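Long-range contact in putative transcription protein (Pseudomonas aeruginosa PAO1, PDB 4GCV), which probably binds DNA as a transcriptional regulator of the HxlR-like helix-turn-helix family, with a putative role in sensing oxidative stress: residues B[61-69]-B[79-89]. The protein carries 2 engineered substitutions. Residues are numbered along the deposited sequence; the frame is centred on the assembly and turned at random.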
loop_
_atom_site.group_PDB
_atom_site.type_symbol
_atom_site.label_atom_id
_atom_site.label_comp_id
_atom_site.label_asym_id
_atom_site.label_seq_id
_atom_site.Cartn_x
_atom_site.Cartn_y
_atom_site.Cartn_z
ATOM N N VAL B 61 1.219 15.644 2.041
ATOM C CA VAL B 61 0.666 16.702 1.262
ATOM C C VAL B 61 1.129 16.606 -0.202
ATOM O O VAL B 61 0.274 16.529 -1.094
ATOM C CB VAL B 61 0.910 18.109 1.920
ATOM C CG1 VAL B 61 0.520 19.222 0.973
ATOM C CG2 VAL B 61 0.121 18.239 3.228
ATOM N N GLU B 62 2.451 16.569 -0.444
ATOM C CA GLU B 62 2.976 16.483 -1.829
ATOM C C GLU B 62 2.384 15.303 -2.586
ATOM O O GLU B 62 2.114 15.440 -3.768
ATOM C CB GLU B 62 4.508 16.383 -1.922
ATOM C CG GLU B 62 5.275 17.711 -1.793
ATOM C CD GLU B 62 5.261 18.631 -3.064
ATOM O OE1 GLU B 62 4.287 18.580 -3.881
ATOM O OE2 GLU B 62 6.237 19.437 -3.227
ATOM N N ALA B 63 2.230 14.161 -1.915
ATOM C CA ALA B 63 1.593 12.985 -2.498
ATOM C C ALA B 63 0.077 13.154 -2.785
ATOM O O ALA B 63 -0.545 12.275 -3.383
ATOM C CB ALA B 63 1.803 11.768 -1.606
ATOM N N GLY B 64 -0.507 14.251 -2.330
ATOM C CA GLY B 64 -1.919 14.575 -2.607
ATOM C C GLY B 64 -2.873 13.885 -1.647
ATOM O O GLY B 64 -4.076 13.835 -1.901
ATOM N N LEU B 65 -2.343 13.379 -0.534
ATOM C CA LEU B 65 -3.146 12.656 0.417
ATOM C C LEU B 65 -3.730 13.523 1.532
ATOM O O LEU B 65 -4.768 13.185 2.127
ATOM C CB LEU B 65 -2.276 11.577 1.026
ATOM C CG LEU B 65 -2.346 10.153 0.506
ATOM C CD1 LEU B 65 -3.050 9.906 -0.823
ATOM C CD2 LEU B 65 -0.951 9.591 0.477
ATOM N N LEU B 66 -3.028 14.590 1.883
ATOM C CA LEU B 66 -3.557 15.554 2.846
ATOM C C LEU B 66 -3.481 16.899 2.185
ATOM O O LEU B 66 -2.695 17.084 1.275
ATOM C CB LEU B 66 -2.708 15.585 4.144
ATOM C CG LEU B 66 -2.731 14.389 5.086
ATOM C CD1 LEU B 66 -1.602 14.591 5.999
ATOM C CD2 LEU B 66 -4.037 14.293 5.888
ATOM N N GLU B 67 -4.300 17.836 2.630
ATOM C CA GLU B 67 -4.164 19.207 2.168
ATOM C C GLU B 67 -4.045 20.107 3.390
ATOM O O GLU B 67 -4.615 19.824 4.433
ATOM C CB GLU B 67 -5.327 19.621 1.239
ATOM C CG GLU B 67 -6.664 19.642 1.942
ATOM C CD GLU B 67 -7.791 20.240 1.117
ATOM O OE1 GLU B 67 -8.702 20.863 1.742
ATOM O OE2 GLU B 67 -7.763 20.098 -0.134
ATOM N N ARG B 68 -3.241 21.140 3.274
ATOM C CA ARG B 68 -3.000 22.077 4.350
ATOM C C ARG B 68 -4.047 23.153 4.213
ATOM O O ARG B 68 -4.391 23.563 3.091
ATOM C CB ARG B 68 -1.643 22.710 4.129
ATOM C CG ARG B 68 -0.727 22.713 5.312
ATOM C CD ARG B 68 0.753 22.837 4.924
ATOM N NE ARG B 68 1.016 23.983 4.087
ATOM C CZ ARG B 68 2.098 24.752 4.184
ATOM N NH1 ARG B 68 3.016 24.493 5.108
ATOM N NH2 ARG B 68 2.270 25.801 3.369
ATOM N N GLN B 69 -4.569 23.625 5.332
ATOM C CA GLN B 69 -5.523 24.701 5.282
ATOM C C GLN B 69 -5.324 25.610 6.471
ATOM O O GLN B 69 -5.062 25.115 7.562
ATOM C CB GLN B 69 -6.956 24.193 5.114
ATOM C CG GLN B 69 -7.573 23.488 6.290
ATOM C CD GLN B 69 -9.000 22.971 6.012
ATOM O OE1 GLN B 69 -9.909 23.183 6.825
ATOM N NE2 GLN B 69 -9.192 22.279 4.877
ATOM N N GLN B 79 -3.739 23.498 9.735
ATOM C CA GLN B 79 -4.216 22.151 10.016
ATOM C C GLN B 79 -4.122 21.312 8.735
ATOM O O GLN B 79 -3.982 21.878 7.622
ATOM C CB GLN B 79 -5.667 22.170 10.466
ATOM C CG GLN B 79 -6.618 22.903 9.500
ATOM C CD GLN B 79 -7.988 23.187 10.134
ATOM O OE1 GLN B 79 -8.215 22.870 11.311
ATOM N NE2 GLN B 79 -8.905 23.780 9.353
ATOM N N TYR B 80 -4.248 19.988 8.900
ATOM C CA TYR B 80 -4.013 19.028 7.828
ATOM C C TYR B 80 -5.209 18.130 7.732
ATOM O O TYR B 80 -5.526 17.395 8.664
ATOM C CB TYR B 80 -2.754 18.175 8.129
ATOM C CG TYR B 80 -1.536 19.017 8.273
ATOM C CD1 TYR B 80 -1.299 19.726 9.436
ATOM C CD2 TYR B 80 -0.657 19.170 7.234
ATOM C CE1 TYR B 80 -0.188 20.563 9.554
ATOM C CE2 TYR B 80 0.469 19.979 7.346
ATOM C CZ TYR B 80 0.694 20.663 8.504
ATOM O OH TYR B 80 1.772 21.489 8.617
ATOM N N VAL B 81 -5.876 18.151 6.606
ATOM C CA VAL B 81 -7.123 17.457 6.526
ATOM C C VAL B 81 -7.044 16.501 5.356
ATOM O O VAL B 81 -6.454 16.848 4.333
ATOM C CB VAL B 81 -8.322 18.464 6.380
ATOM C CG1 VAL B 81 -7.980 19.781 6.986
ATOM C CG2 VAL B 81 -8.685 18.652 4.983
ATOM N N PRO B 82 -7.636 15.306 5.488
ATOM C CA PRO B 82 -7.544 14.396 4.378
ATOM C C PRO B 82 -8.327 14.853 3.164
ATOM O O PRO B 82 -9.284 15.559 3.225
ATOM C CB PRO B 82 -8.135 13.080 4.931
ATOM C CG PRO B 82 -8.271 13.330 6.462
ATOM C CD PRO B 82 -8.538 14.784 6.519
ATOM N N THR B 83 -7.884 14.339 2.063
ATOM C CA THR B 83 -8.223 14.726 0.742
ATOM C C THR B 83 -9.072 13.527 0.316
ATOM O O THR B 83 -9.105 12.465 1.023
ATOM C CB THR B 83 -6.840 14.737 0.097
ATOM O OG1 THR B 83 -6.532 16.018 -0.467
ATOM C CG2 THR B 83 -6.566 13.583 -0.764
ATOM N N ALA B 84 -9.716 13.626 -0.827
ATOM C CA ALA B 84 -10.505 12.503 -1.296
ATOM C C ALA B 84 -9.612 11.271 -1.553
ATOM O O ALA B 84 -9.896 10.161 -1.091
ATOM C CB ALA B 84 -11.390 12.921 -2.541
ATOM N N LYS B 85 -8.492 11.480 -2.235
ATOM C CA LYS B 85 -7.456 10.427 -2.347
ATOM C C LYS B 85 -7.029 9.790 -1.021
ATOM O O LYS B 85 -6.865 8.583 -0.921
ATOM C CB LYS B 85 -6.205 10.976 -3.020
ATOM C CG LYS B 85 -6.261 10.919 -4.544
ATOM C CD LYS B 85 -4.925 11.414 -5.101
ATOM C CE LYS B 85 -4.761 11.095 -6.571
ATOM N NZ LYS B 85 -6.044 11.314 -7.282
ATOM N N GLY B 86 -6.822 10.621 -0.022
ATOM C CA GLY B 86 -6.351 10.159 1.285
ATOM C C GLY B 86 -7.418 9.357 1.971
ATOM O O GLY B 86 -7.139 8.310 2.518
ATOM N N GLU B 87 -8.651 9.855 1.893
ATOM C CA GLU B 87 -9.832 9.113 2.296
ATOM C C GLU B 87 -9.812 7.766 1.606
ATOM O O GLU B 87 -9.971 6.759 2.283
ATOM C CB GLU B 87 -11.148 9.907 2.054
ATOM C CG GLU B 87 -11.367 11.013 3.098
ATOM C CD GLU B 87 -12.421 12.087 2.709
ATOM O OE1 GLU B 87 -13.144 11.937 1.682
ATOM O OE2 GLU B 87 -12.544 13.113 3.447
ATOM N N ASP B 88 -9.539 7.712 0.302
ATOM C CA ASP B 88 -9.497 6.401 -0.384
ATOM C C ASP B 88 -8.279 5.542 0.015
ATOM O O ASP B 88 -8.285 4.308 -0.115
ATOM C CB ASP B 88 -9.464 6.588 -1.901
ATOM C CG ASP B 88 -10.735 7.256 -2.441
ATOM O OD1 ASP B 88 -11.789 7.147 -1.765
ATOM O OD2 ASP B 88 -10.643 7.900 -3.514
ATOM N N PHE B 89 -7.240 6.198 0.506
ATOM C CA PHE B 89 -6.015 5.502 0.820
ATOM C C PHE B 89 -6.120 4.529 1.985
ATOM O O PHE B 89 -5.249 3.666 2.176
ATOM C CB PHE B 89 -4.952 6.504 1.164
ATOM C CG PHE B 89 -3.593 6.020 0.846
ATOM C CD1 PHE B 89 -3.259 5.708 -0.468
ATOM C CD2 PHE B 89 -2.653 5.866 1.848
ATOM C CE1 PHE B 89 -1.998 5.252 -0.796
ATOM C CE2 PHE B 89 -1.387 5.455 1.534
ATOM C CZ PHE B 89 -1.039 5.143 0.218
#
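Leu65 meets the start of helix 84-101 with its branched end. CD2 sits over the centre of one face of the Phe89 ring, a CH-pi contact of 4.2 Å to the centroid, while CD1 rests on the backbone of Gly86, 3.9 Å from its CA. Close approach of the two backbones is possible here because Gly86 has no side chain: its CA lies 3.5 Å from Leu65 O in a CA-H...O contact. The same carbonyl accepts a weak hydrogen bond from Thr83 N. Together with the Gly86 contact it brings the turn after helix 50-62, closed by a Schellman motif at Gly64, up against the start of the next helix.

Beyond it strands 66-69 and 79-82 pair antiparallel, Glu67 and Val81 exchanging two nearly straight backbone bonds and Gln69 and Gln79 two that are somewhat more bent. On the face of Glu67 and Val81, the two glutamine side chains cross with their amide planes 57° apart, and Gln79 NE2 reaches Gln69 OE1 at 2.8 Å in a weak, bent bond. The Gln69 amide also lies against Val81, Gln69 NE2 being 3.5 Å from Val81 CG1. On the other face Tyr80 runs alongside Arg68, both pointing the same way, with Arg68 CG 3.6 Å from Tyr80 CE2; Val61 CG2 comes up to the ring edge.

This is the base of the beta-hairpin wing of a winged helix-turn-helix domain. Leu65 and Leu66 pack on Met29 of helix 23-33 and Leu60 of helix 50-62, Tyr80 touches Leu57, and Trp99 of the second subunit packs on Leu65 and meets Phe89 edge-to-face.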